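Local coordinates for UL18 protein (Human herpesvirus 5, PDB 3D2U) that mimics host MHC class I molecules and engages the inhibitory leukocyte receptor LILRB1, modulating natural killer cell activity during infection, at residues E115-L124 / W134-L144. The protein carries 4 engineered substitutions. Sequence-based numbering, arbitrary orientation.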
# COMPACT_ATOMS: atom_id res chain seq x y z
N GLU A 115 -23.99 -1.06 -4.36
CA GLU A 115 -24.06 -1.52 -2.98
C GLU A 115 -23.28 -2.82 -2.98
O GLU A 115 -23.45 -3.65 -3.88
CB GLU A 115 -25.50 -1.74 -2.48
CG GLU A 115 -25.51 -2.10 -0.98
CD GLU A 115 -26.82 -1.77 -0.26
OE1 GLU A 115 -27.31 -2.64 0.49
OE2 GLU A 115 -27.33 -0.64 -0.42
N GLY A 116 -22.41 -2.98 -2.00
CA GLY A 116 -21.61 -4.19 -1.94
C GLY A 116 -21.25 -4.68 -0.55
O GLY A 116 -21.04 -3.89 0.38
N PHE A 117 -21.16 -6.00 -0.42
CA PHE A 117 -20.81 -6.65 0.83
C PHE A 117 -19.64 -7.59 0.64
O PHE A 117 -19.50 -8.22 -0.41
CB PHE A 117 -21.97 -7.48 1.38
CG PHE A 117 -23.18 -6.69 1.74
CD1 PHE A 117 -23.96 -6.11 0.76
CD2 PHE A 117 -23.53 -6.51 3.08
CE1 PHE A 117 -25.08 -5.36 1.09
CE2 PHE A 117 -24.64 -5.76 3.42
CZ PHE A 117 -25.42 -5.18 2.43
N GLY A 118 -18.83 -7.69 1.67
CA GLY A 118 -17.69 -8.57 1.65
C GLY A 118 -17.50 -9.11 3.05
O GLY A 118 -17.63 -8.37 4.02
N TRP A 119 -17.24 -10.41 3.18
CA TRP A 119 -17.00 -10.97 4.49
C TRP A 119 -15.59 -11.54 4.48
O TRP A 119 -15.18 -12.19 3.52
CB TRP A 119 -18.03 -12.04 4.86
CG TRP A 119 -18.23 -12.09 6.35
CD1 TRP A 119 -18.74 -11.10 7.14
CD2 TRP A 119 -17.84 -13.14 7.22
NE1 TRP A 119 -18.68 -11.47 8.46
CE2 TRP A 119 -18.14 -12.72 8.54
CE3 TRP A 119 -17.26 -14.39 7.03
CZ2 TRP A 119 -17.88 -13.51 9.65
CZ3 TRP A 119 -17.01 -15.17 8.13
CH2 TRP A 119 -17.31 -14.73 9.43
N ASP A 120 -14.87 -11.30 5.57
CA ASP A 120 -13.49 -11.76 5.69
C ASP A 120 -12.71 -11.42 4.42
O ASP A 120 -11.93 -12.23 3.93
CB ASP A 120 -13.45 -13.26 5.95
CG ASP A 120 -12.07 -13.76 6.26
OD1 ASP A 120 -11.22 -12.94 6.67
OD2 ASP A 120 -11.83 -14.97 6.11
N GLY A 121 -12.92 -10.21 3.91
CA GLY A 121 -12.21 -9.77 2.72
C GLY A 121 -12.65 -10.42 1.42
O GLY A 121 -12.02 -10.22 0.38
N GLU A 122 -13.73 -11.20 1.47
CA GLU A 122 -14.25 -11.91 0.30
C GLU A 122 -15.56 -11.29 -0.14
O GLU A 122 -16.46 -11.10 0.66
CB GLU A 122 -14.53 -13.37 0.65
CG GLU A 122 -13.34 -14.14 1.19
CD GLU A 122 -12.24 -14.29 0.16
OE1 GLU A 122 -12.55 -14.54 -1.02
OE2 GLU A 122 -11.05 -14.18 0.53
N THR A 123 -15.69 -10.98 -1.42
CA THR A 123 -16.96 -10.42 -1.88
C THR A 123 -18.06 -11.45 -1.66
O THR A 123 -17.95 -12.61 -2.06
CB THR A 123 -16.92 -10.02 -3.36
OG1 THR A 123 -15.86 -9.07 -3.55
CG2 THR A 123 -18.24 -9.39 -3.76
N LEU A 124 -19.12 -10.99 -1.01
CA LEU A 124 -20.27 -11.81 -0.66
C LEU A 124 -21.45 -11.61 -1.64
O LEU A 124 -22.03 -12.58 -2.14
CB LEU A 124 -20.68 -11.45 0.77
CG LEU A 124 -21.87 -12.06 1.49
CD1 LEU A 124 -21.70 -13.56 1.59
CD2 LEU A 124 -21.97 -11.44 2.89
N TRP A 134 -29.04 -8.77 -7.69
CA TRP A 134 -27.84 -9.01 -6.87
C TRP A 134 -26.99 -10.16 -7.42
O TRP A 134 -27.52 -11.17 -7.86
CB TRP A 134 -28.18 -9.38 -5.41
CG TRP A 134 -28.74 -8.27 -4.56
CD1 TRP A 134 -30.05 -7.91 -4.47
CD2 TRP A 134 -28.01 -7.40 -3.68
NE1 TRP A 134 -30.19 -6.87 -3.58
CE2 TRP A 134 -28.96 -6.53 -3.09
CE3 TRP A 134 -26.66 -7.26 -3.34
CZ2 TRP A 134 -28.60 -5.54 -2.17
CZ3 TRP A 134 -26.30 -6.27 -2.42
CH2 TRP A 134 -27.27 -5.42 -1.85
N THR A 135 -25.68 -9.99 -7.39
CA THR A 135 -24.78 -11.04 -7.83
C THR A 135 -24.11 -11.57 -6.56
O THR A 135 -24.28 -10.99 -5.48
CB THR A 135 -23.73 -10.51 -8.82
OG1 THR A 135 -23.09 -9.35 -8.28
CG2 THR A 135 -24.39 -10.15 -10.15
N GLY A 136 -23.38 -12.68 -6.68
CA GLY A 136 -22.76 -13.28 -5.50
C GLY A 136 -21.24 -13.38 -5.50
O GLY A 136 -20.58 -12.65 -6.24
N PRO A 137 -20.67 -14.27 -4.67
CA PRO A 137 -19.20 -14.37 -4.65
C PRO A 137 -18.62 -14.84 -5.97
O PRO A 137 -19.34 -15.30 -6.86
CB PRO A 137 -18.94 -15.41 -3.56
CG PRO A 137 -20.15 -15.33 -2.68
CD PRO A 137 -21.27 -15.17 -3.68
N ASN A 138 -17.31 -14.70 -6.09
CA ASN A 138 -16.65 -15.21 -7.27
C ASN A 138 -16.16 -16.55 -6.74
O ASN A 138 -15.02 -16.69 -6.30
CB ASN A 138 -15.47 -14.33 -7.67
CG ASN A 138 -14.92 -14.72 -9.03
OD1 ASN A 138 -15.67 -15.13 -9.91
ND2 ASN A 138 -13.61 -14.57 -9.21
N TYR A 139 -17.05 -17.53 -6.73
CA TYR A 139 -16.74 -18.86 -6.21
C TYR A 139 -15.52 -19.55 -6.80
O TYR A 139 -15.04 -20.53 -6.23
CB TYR A 139 -17.94 -19.77 -6.35
CG TYR A 139 -19.13 -19.36 -5.52
CD1 TYR A 139 -20.36 -19.09 -6.11
CD2 TYR A 139 -19.03 -19.28 -4.13
CE1 TYR A 139 -21.47 -18.75 -5.35
CE2 TYR A 139 -20.14 -18.93 -3.35
CZ TYR A 139 -21.35 -18.68 -3.97
OH TYR A 139 -22.44 -18.35 -3.20
N GLU A 140 -15.00 -19.07 -7.93
CA GLU A 140 -13.83 -19.72 -8.53
C GLU A 140 -12.54 -19.43 -7.77
O GLU A 140 -11.63 -20.25 -7.77
CB GLU A 140 -13.69 -19.32 -10.01
N ILE A 141 -12.45 -18.27 -7.13
CA ILE A 141 -11.23 -17.91 -6.40
C ILE A 141 -11.43 -17.71 -4.90
O ILE A 141 -10.46 -17.50 -4.17
CB ILE A 141 -10.63 -16.59 -6.95
CG1 ILE A 141 -11.63 -15.45 -6.74
CG2 ILE A 141 -10.30 -16.74 -8.43
CD1 ILE A 141 -11.07 -14.06 -7.01
N SER A 142 -12.68 -17.78 -4.44
CA SER A 142 -12.98 -17.54 -3.03
C SER A 142 -13.22 -18.74 -2.13
O SER A 142 -13.91 -19.69 -2.51
CB SER A 142 -14.19 -16.61 -2.94
OG SER A 142 -14.51 -16.32 -1.60
N TRP A 143 -12.69 -18.69 -0.91
CA TRP A 143 -12.91 -19.78 0.03
C TRP A 143 -14.40 -19.88 0.35
O TRP A 143 -14.85 -20.86 0.94
CB TRP A 143 -12.11 -19.62 1.33
CG TRP A 143 -12.52 -18.51 2.31
CD1 TRP A 143 -11.84 -17.35 2.56
CD2 TRP A 143 -13.62 -18.53 3.25
NE1 TRP A 143 -12.42 -16.66 3.58
CE2 TRP A 143 -13.51 -17.36 4.04
CE3 TRP A 143 -14.67 -19.42 3.51
CZ2 TRP A 143 -14.41 -17.05 5.07
CZ3 TRP A 143 -15.57 -19.11 4.54
CH2 TRP A 143 -15.43 -17.93 5.31
N LEU A 144 -15.16 -18.86 -0.06
CA LEU A 144 -16.61 -18.85 0.19
C LEU A 144 -17.35 -19.97 -0.54
O LEU A 144 -18.55 -20.18 -0.31
CB LEU A 144 -17.22 -17.49 -0.19
CG LEU A 144 -16.83 -16.21 0.57
CD1 LEU A 144 -17.80 -15.10 0.17
CD2 LEU A 144 -16.89 -16.42 2.09
O HOH W 1 -10.03 -17.03 -0.64
O HOH W 2 -15.97 -13.42 -3.89
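Glu115 reaches Trp134 with an extended side chain, CG anti to the backbone N (chi1 -175°), and its OE1 meets the rim of the indole in the ring plane, 3.6 Å from Trp134 CH2. The other carboxylate oxygen bonds Gln166, while Trp134 NE1 bonds Thr163, so helix 161-171 steadies both residues. Phe117 comes to the same corner of the indole, its CE1 3.7 Å from Trp134 CH2 and the two rings inclined at 55°. Glu115, Phe117 and Trp134 each pack on an apolar side chain of the bound peptide.

At the far end of the strand, Trp119 CZ3 approaches Trp143 CH2, edge toward edge. Asp120, in the type I' turn of the hairpin, is gripped chiefly by backbone N-H groups of Arg91, Ser92 and Gln93; the 3.1 Å bond from Trp143 NE1 to Asp120 OD2 is weak and bent. Glu122 folds back at chi2 (-65°), which carries OE1 to within 2.7 Å of Ser142 OG; that hydroxyl donates from above the carboxylate plane. A water joins Glu122 OE2 to Trp143 N, and Leu144 CG packs on Glu122 CB.

Thr123 O is linked through a second water to Asn138 N. Next to it the Pro137 ring lies against the carbonyls, with Pro137 CD 3.1 Å from Leu124 O, a contact without a hydrogen bond. The whole illustrates how an MHC class I platform is closed at one margin: the hairpin of strands 110-119 and 122-127 forms the sheet edge, and the loop crossing from it to helix 148-156 packs along that edge, with Trp134 contributing to the peptide groove.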